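Probable enoyl-CoA hydratase/isomerase (PDB 3SWX) probably catalyses the hydration or isomerisation of enoyl-CoA thioesters, as a member of the crotonase-like enoyl-CoA hydratase/isomerase family. Local coordinates at the interface of chains A and B. Residues are numbered along the deposited sequence; one frame, centred on the assembly and turned at random. Chains: chain A/B, Probable enoyl-CoA hydratase/isomerase.

Contact 1: the interface of chains A and B. Residues chain A 200, 203-204, 207; chain B 168-171.
B:Thr169 lies against the C-terminal turns of the chain A helix 193-206 and meets the side chains of A:Thr203 and A:Ile204. It loses 55 Å² of surface to chain A, against 41 Å² for A:Thr203 and 24 Å² for A:Ile204. The chain B residues 168-171 form a loop between helix 160-167 and strand 172-174. This is a helix-to-loop patch between two copies of the same protein in the deposited trimer, and it probably helps the subunits pack together.

The methyl of B:Thr169 does much of the packing. B:Thr169 CG2 sits 3.8 Å from A:Ile204 CG1 and also touches A:Ile200 CG2, one turn earlier on the helix. The side chains of A:Ile204 and B:Thr169 cross at a slant. The hydroxyl of B:Thr169 turns back to its own loop. With chi1 at 63° it lies between the backbone N and the carbonyl carbon, and B:Thr169 OG1 accepts a hydrogen bond from B:Asp171 N at 3.0 Å. This bond ties the loop together across B:Ala170, which has positive phi, and leaves the methyl to meet the helix.

A:Thr203 is split between two kinds of contact. The methyl A:Thr203 CG2 packs 3.8 Å from B:Thr169 CB and also lies near the carboxylate of B:Asp171. Its hydroxyl points to a water that joins the two chains. A:Ile204 adds apolar cover, with A:Ile204 CD1 lying 4.1 Å from B:Leu168 CB.

A:Gln207 follows the helix and folds back on it. Its chain is bent at chi2 (-54°). The amide NE2 donates to A:Thr203 O, which lies close to the amide plane. This bond helps hold the carboxamide beside the B:Thr169 carbonyl, and the CG methylene rests near the B:Leu168 carbonyl.

The bridging water lies 2.8 Å from A:Thr203 OG1 and 2.6 Å from the carboxylate oxygen OD2 of B:Asp171.

Contact 2: the interface of chains A and B. Residues chain A 218, 222, 227, 230-231, 234; chain B 151-152, 156.
The backbone is helical on both sides: A:Asn218 and A:Ala222 lie on helix 209-225, A:Asp227 to A:Leu234 on helix 227-242, and B:Thr151, B:Ile152 and B:Arg156 on helix 150-158. B:Ile152 has the most surface hidden here, 82 Å². Its side chain enters between the two chain A helices. B:Ile152 CG1 lies 3.6 Å from A:Ala230 CB and also touches A:Ala222 CB. CD1 reaches the CG methylene of A:Glu231, whose side chain crosses it at about a right angle. The other branch, B:Ile152 CG2, packs 3.6 Å from A:Asp227 CG.

Polar pairs flank this apolar core. On one flank B:Thr151 OG1 donates to A:Asn218 OD1 at 2.6 Å. The hydroxyl approaches tilted 27° from the carbonyl plane. The A:Asn218 side chain leaves with CG opposite the backbone N (chi1 -167°), which brings its amide to the second helix. There A:Asn218 ND2 donates to A:Ala230 O at 3.1 Å, almost straight at 176°. One carboxamide thus links the two chain A helices and holds its oxygen towards chain B.

On the other flank B:Arg156 forms a salt bridge with A:Asp227. The guanidinium and carboxylate come from opposite directions, with nearly coplanar planes. B:Arg156 NH1 donates to the syn lone pair of A:Asp227 OD2 at 3.2 Å, with the oxygen somewhat tilted from the guanidinium plane. The modelled separation of B:Arg156 NH2 and A:Asp227 OD1 is too short to be trusted.

The patch joins two subunits of the deposited trimer. It probably helps hold the subunits together through an isoleucine core and polar flanks.

Contact 1: the interface of chains A and B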
loop_
_atom_site.group_PDB
_atom_site.type_symbol
_atom_site.label_atom_id
_atom_site.label_comp_id
_atom_site.label_asym_id
_atom_site.label_seq_id
_atom_site.Cartn_x
_atom_site.Cartn_y
_atom_site.Cartn_z
ATOM N N ILE A 200 -13.771 -14.332 14.502
ATOM C CA ILE A 200 -13.808 -13.684 13.193
ATOM C C ILE A 200 -14.115 -14.678 12.061
ATOM O O ILE A 200 -14.925 -14.381 11.168
ATOM C CB ILE A 200 -12.488 -12.888 12.922
ATOM C CG1 ILE A 200 -12.333 -11.763 13.932
ATOM C CG2 ILE A 200 -12.482 -12.273 11.536
ATOM C CD1 ILE A 200 -10.926 -11.159 13.970
ATOM N N THR A 203 -17.755 -15.329 12.097
ATOM C CA THR A 203 -18.464 -14.228 11.452
ATOM C C THR A 203 -18.383 -14.393 9.948
ATOM O O THR A 203 -19.395 -14.262 9.252
ATOM C CB THR A 203 -17.897 -12.878 11.890
ATOM O OG1 THR A 203 -18.026 -12.773 13.311
ATOM C CG2 THR A 203 -18.628 -11.704 11.194
ATOM N N ILE A 204 -17.204 -14.744 9.438
ATOM C CA ILE A 204 -17.068 -14.996 7.997
ATOM C C ILE A 204 -17.969 -16.119 7.528
ATOM O O ILE A 204 -18.619 -16.013 6.475
ATOM C CB ILE A 204 -15.586 -15.298 7.583
ATOM C CG1 ILE A 204 -14.704 -14.057 7.789
ATOM C CG2 ILE A 204 -15.520 -15.719 6.101
ATOM C CD1 ILE A 204 -13.191 -14.349 7.618
ATOM N N GLN A 207 -21.545 -15.378 6.575
ATOM C CA GLN A 207 -21.811 -14.605 5.359
ATOM C C GLN A 207 -21.973 -15.550 4.164
ATOM O O GLN A 207 -21.731 -16.754 4.278
ATOM C CB GLN A 207 -20.695 -13.574 5.133
ATOM C CG GLN A 207 -20.259 -12.804 6.416
ATOM C CD GLN A 207 -21.436 -12.147 7.122
ATOM O OE1 GLN A 207 -22.260 -11.510 6.471
ATOM N NE2 GLN A 207 -21.517 -12.294 8.454
ATOM N N LEU B 168 -14.660 -9.250 4.331
ATOM C CA LEU B 168 -15.082 -10.662 4.416
ATOM C C LEU B 168 -16.113 -10.924 5.506
ATOM O O LEU B 168 -16.826 -11.932 5.459
ATOM C CB LEU B 168 -13.890 -11.605 4.599
ATOM C CG LEU B 168 -12.779 -11.599 3.525
ATOM C CD1 LEU B 168 -11.763 -12.692 3.857
ATOM C CD2 LEU B 168 -13.337 -11.824 2.116
ATOM N N THR B 169 -16.170 -10.036 6.488
ATOM C CA THR B 169 -17.006 -10.196 7.661
ATOM C C THR B 169 -18.301 -9.384 7.624
ATOM O O THR B 169 -19.239 -9.701 8.344
ATOM C CB THR B 169 -16.251 -9.736 8.909
ATOM O OG1 THR B 169 -15.961 -8.343 8.793
ATOM C CG2 THR B 169 -14.942 -10.543 9.119
ATOM N N ALA B 170 -18.327 -8.319 6.823
ATOM C CA ALA B 170 -19.386 -7.306 6.870
ATOM C C ALA B 170 -19.476 -6.559 8.220
ATOM O O ALA B 170 -20.476 -5.893 8.465
ATOM C CB ALA B 170 -20.754 -7.911 6.481
ATOM N N ASP B 171 -18.437 -6.633 9.073
ATOM C CA ASP B 171 -18.497 -5.988 10.396
ATOM C C ASP B 171 -18.394 -4.495 10.231
ATOM O O ASP B 171 -17.712 -4.001 9.321
ATOM C CB ASP B 171 -17.359 -6.439 11.324
ATOM C CG ASP B 171 -17.568 -7.847 11.909
ATOM O OD1 ASP B 171 -18.724 -8.291 12.074
ATOM O OD2 ASP B 171 -16.553 -8.509 12.209
HETATM O O HOH W 1 -16.189 -10.675 13.635
#

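Contact 2: the interface of chains A and B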
loop_
_atom_site.group_PDB
_atom_site.type_symbol
_atom_site.label_atom_id
_atom_site.label_comp_id
_atom_site.label_asym_id
_atom_site.label_seq_id
_atom_site.Cartn_x
_atom_site.Cartn_y
_atom_site.Cartn_z
ATOM N N ASN A 218 -11.809 -11.673 -7.016
ATOM C CA ASN A 218 -11.669 -10.400 -7.737
ATOM C C ASN A 218 -10.513 -9.565 -7.201
ATOM O O ASN A 218 -9.787 -8.939 -7.972
ATOM C CB ASN A 218 -12.966 -9.585 -7.720
ATOM C CG ASN A 218 -12.923 -8.442 -8.699
ATOM O OD1 ASN A 218 -12.584 -7.326 -8.335
ATOM N ND2 ASN A 218 -13.203 -8.732 -9.965
ATOM N N ALA A 222 -7.148 -8.450 -9.464
ATOM C CA ALA A 222 -6.612 -7.089 -9.520
ATOM C C ALA A 222 -5.101 -7.086 -9.314
ATOM O O ALA A 222 -4.382 -6.361 -9.990
ATOM C CB ALA A 222 -7.280 -6.185 -8.443
ATOM N N ASP A 227 -5.987 -3.621 -12.669
ATOM C CA ASP A 227 -7.264 -2.979 -12.376
ATOM C C ASP A 227 -8.303 -3.259 -13.447
ATOM O O ASP A 227 -9.440 -3.617 -13.120
ATOM C CB ASP A 227 -7.096 -1.476 -12.239
ATOM C CG ASP A 227 -6.592 -1.066 -10.875
ATOM O OD1 ASP A 227 -5.867 -1.859 -10.209
ATOM O OD2 ASP A 227 -6.928 0.063 -10.476
ATOM N N ALA A 230 -9.723 -6.840 -13.171
ATOM C CA ALA A 230 -10.680 -6.927 -12.075
ATOM C C ALA A 230 -11.985 -6.133 -12.377
ATOM O O ALA A 230 -13.092 -6.628 -12.175
ATOM C CB ALA A 230 -9.987 -6.440 -10.754
ATOM N N GLU A 231 -11.854 -4.894 -12.849
ATOM C CA GLU A 231 -13.021 -4.075 -13.201
ATOM C C GLU A 231 -13.987 -4.789 -14.157
ATOM O O GLU A 231 -15.205 -4.750 -13.964
ATOM C CB GLU A 231 -12.570 -2.749 -13.846
ATOM C CG GLU A 231 -12.015 -1.730 -12.840
ATOM C CD GLU A 231 -11.360 -0.532 -13.475
ATOM O OE1 GLU A 231 -11.305 -0.403 -14.719
ATOM O OE2 GLU A 231 -10.829 0.299 -12.716
ATOM N N LEU A 234 -16.480 -7.116 -12.568
ATOM C CA LEU A 234 -17.301 -6.670 -11.428
ATOM C C LEU A 234 -18.786 -6.970 -11.615
ATOM O O LEU A 234 -19.402 -7.663 -10.788
ATOM C CB LEU A 234 -17.079 -5.185 -11.141
ATOM C CG LEU A 234 -15.700 -4.862 -10.563
ATOM C CD1 LEU A 234 -15.533 -3.376 -10.319
ATOM C CD2 LEU A 234 -15.468 -5.658 -9.245
ATOM N N THR B 151 -12.928 -4.177 -3.963
ATOM C CA THR B 151 -12.062 -5.348 -4.106
ATOM C C THR B 151 -10.685 -4.977 -4.639
ATOM O O THR B 151 -9.704 -5.653 -4.327
ATOM C CB THR B 151 -12.673 -6.408 -5.018
ATOM O OG1 THR B 151 -13.022 -5.815 -6.281
ATOM C CG2 THR B 151 -13.918 -7.043 -4.335
ATOM N N ILE B 152 -10.619 -3.877 -5.382
ATOM C CA ILE B 152 -9.387 -3.397 -5.992
ATOM C C ILE B 152 -8.709 -2.378 -5.066
ATOM O O ILE B 152 -7.535 -2.514 -4.740
ATOM C CB ILE B 152 -9.660 -2.725 -7.366
ATOM C CG1 ILE B 152 -10.277 -3.726 -8.331
ATOM C CG2 ILE B 152 -8.353 -2.091 -7.955
ATOM C CD1 ILE B 152 -10.998 -3.094 -9.534
ATOM N N ARG B 156 -5.449 -2.134 -1.716
ATOM C CA ARG B 156 -4.350 -1.237 -2.104
ATOM C C ARG B 156 -4.136 -0.132 -1.072
ATOM O O ARG B 156 -3.016 0.145 -0.703
ATOM C CB ARG B 156 -4.610 -0.627 -3.506
ATOM C CG ARG B 156 -3.379 -0.020 -4.214
ATOM C CD ARG B 156 -3.801 0.785 -5.480
ATOM N NE ARG B 156 -4.078 -0.170 -6.480
ATOM C CZ ARG B 156 -5.047 -0.182 -7.377
ATOM N NH1 ARG B 156 -5.950 0.782 -7.547
ATOM N NH2 ARG B 156 -5.059 -1.244 -8.137
#

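Contact 1 and contact 2 belong to one interface between chains A and B; the centres of their C-alpha atoms are about 20 Å apart. They share no residue. Chain A supplies helix 193-206 and the residue just after it to contact 1, then the next two helices, 209-225 and 227-242, to contact 2. Chain B supplies helix 150-158 to contact 2 and the loop after helix 160-167 to contact 1. Three successive chain A helices thus supply the contacts, while helix 160-167 separates the two chain B segments. The interface is not an exact two-fold, which would suit a trimer whose subunits offer different surfaces to their neighbours.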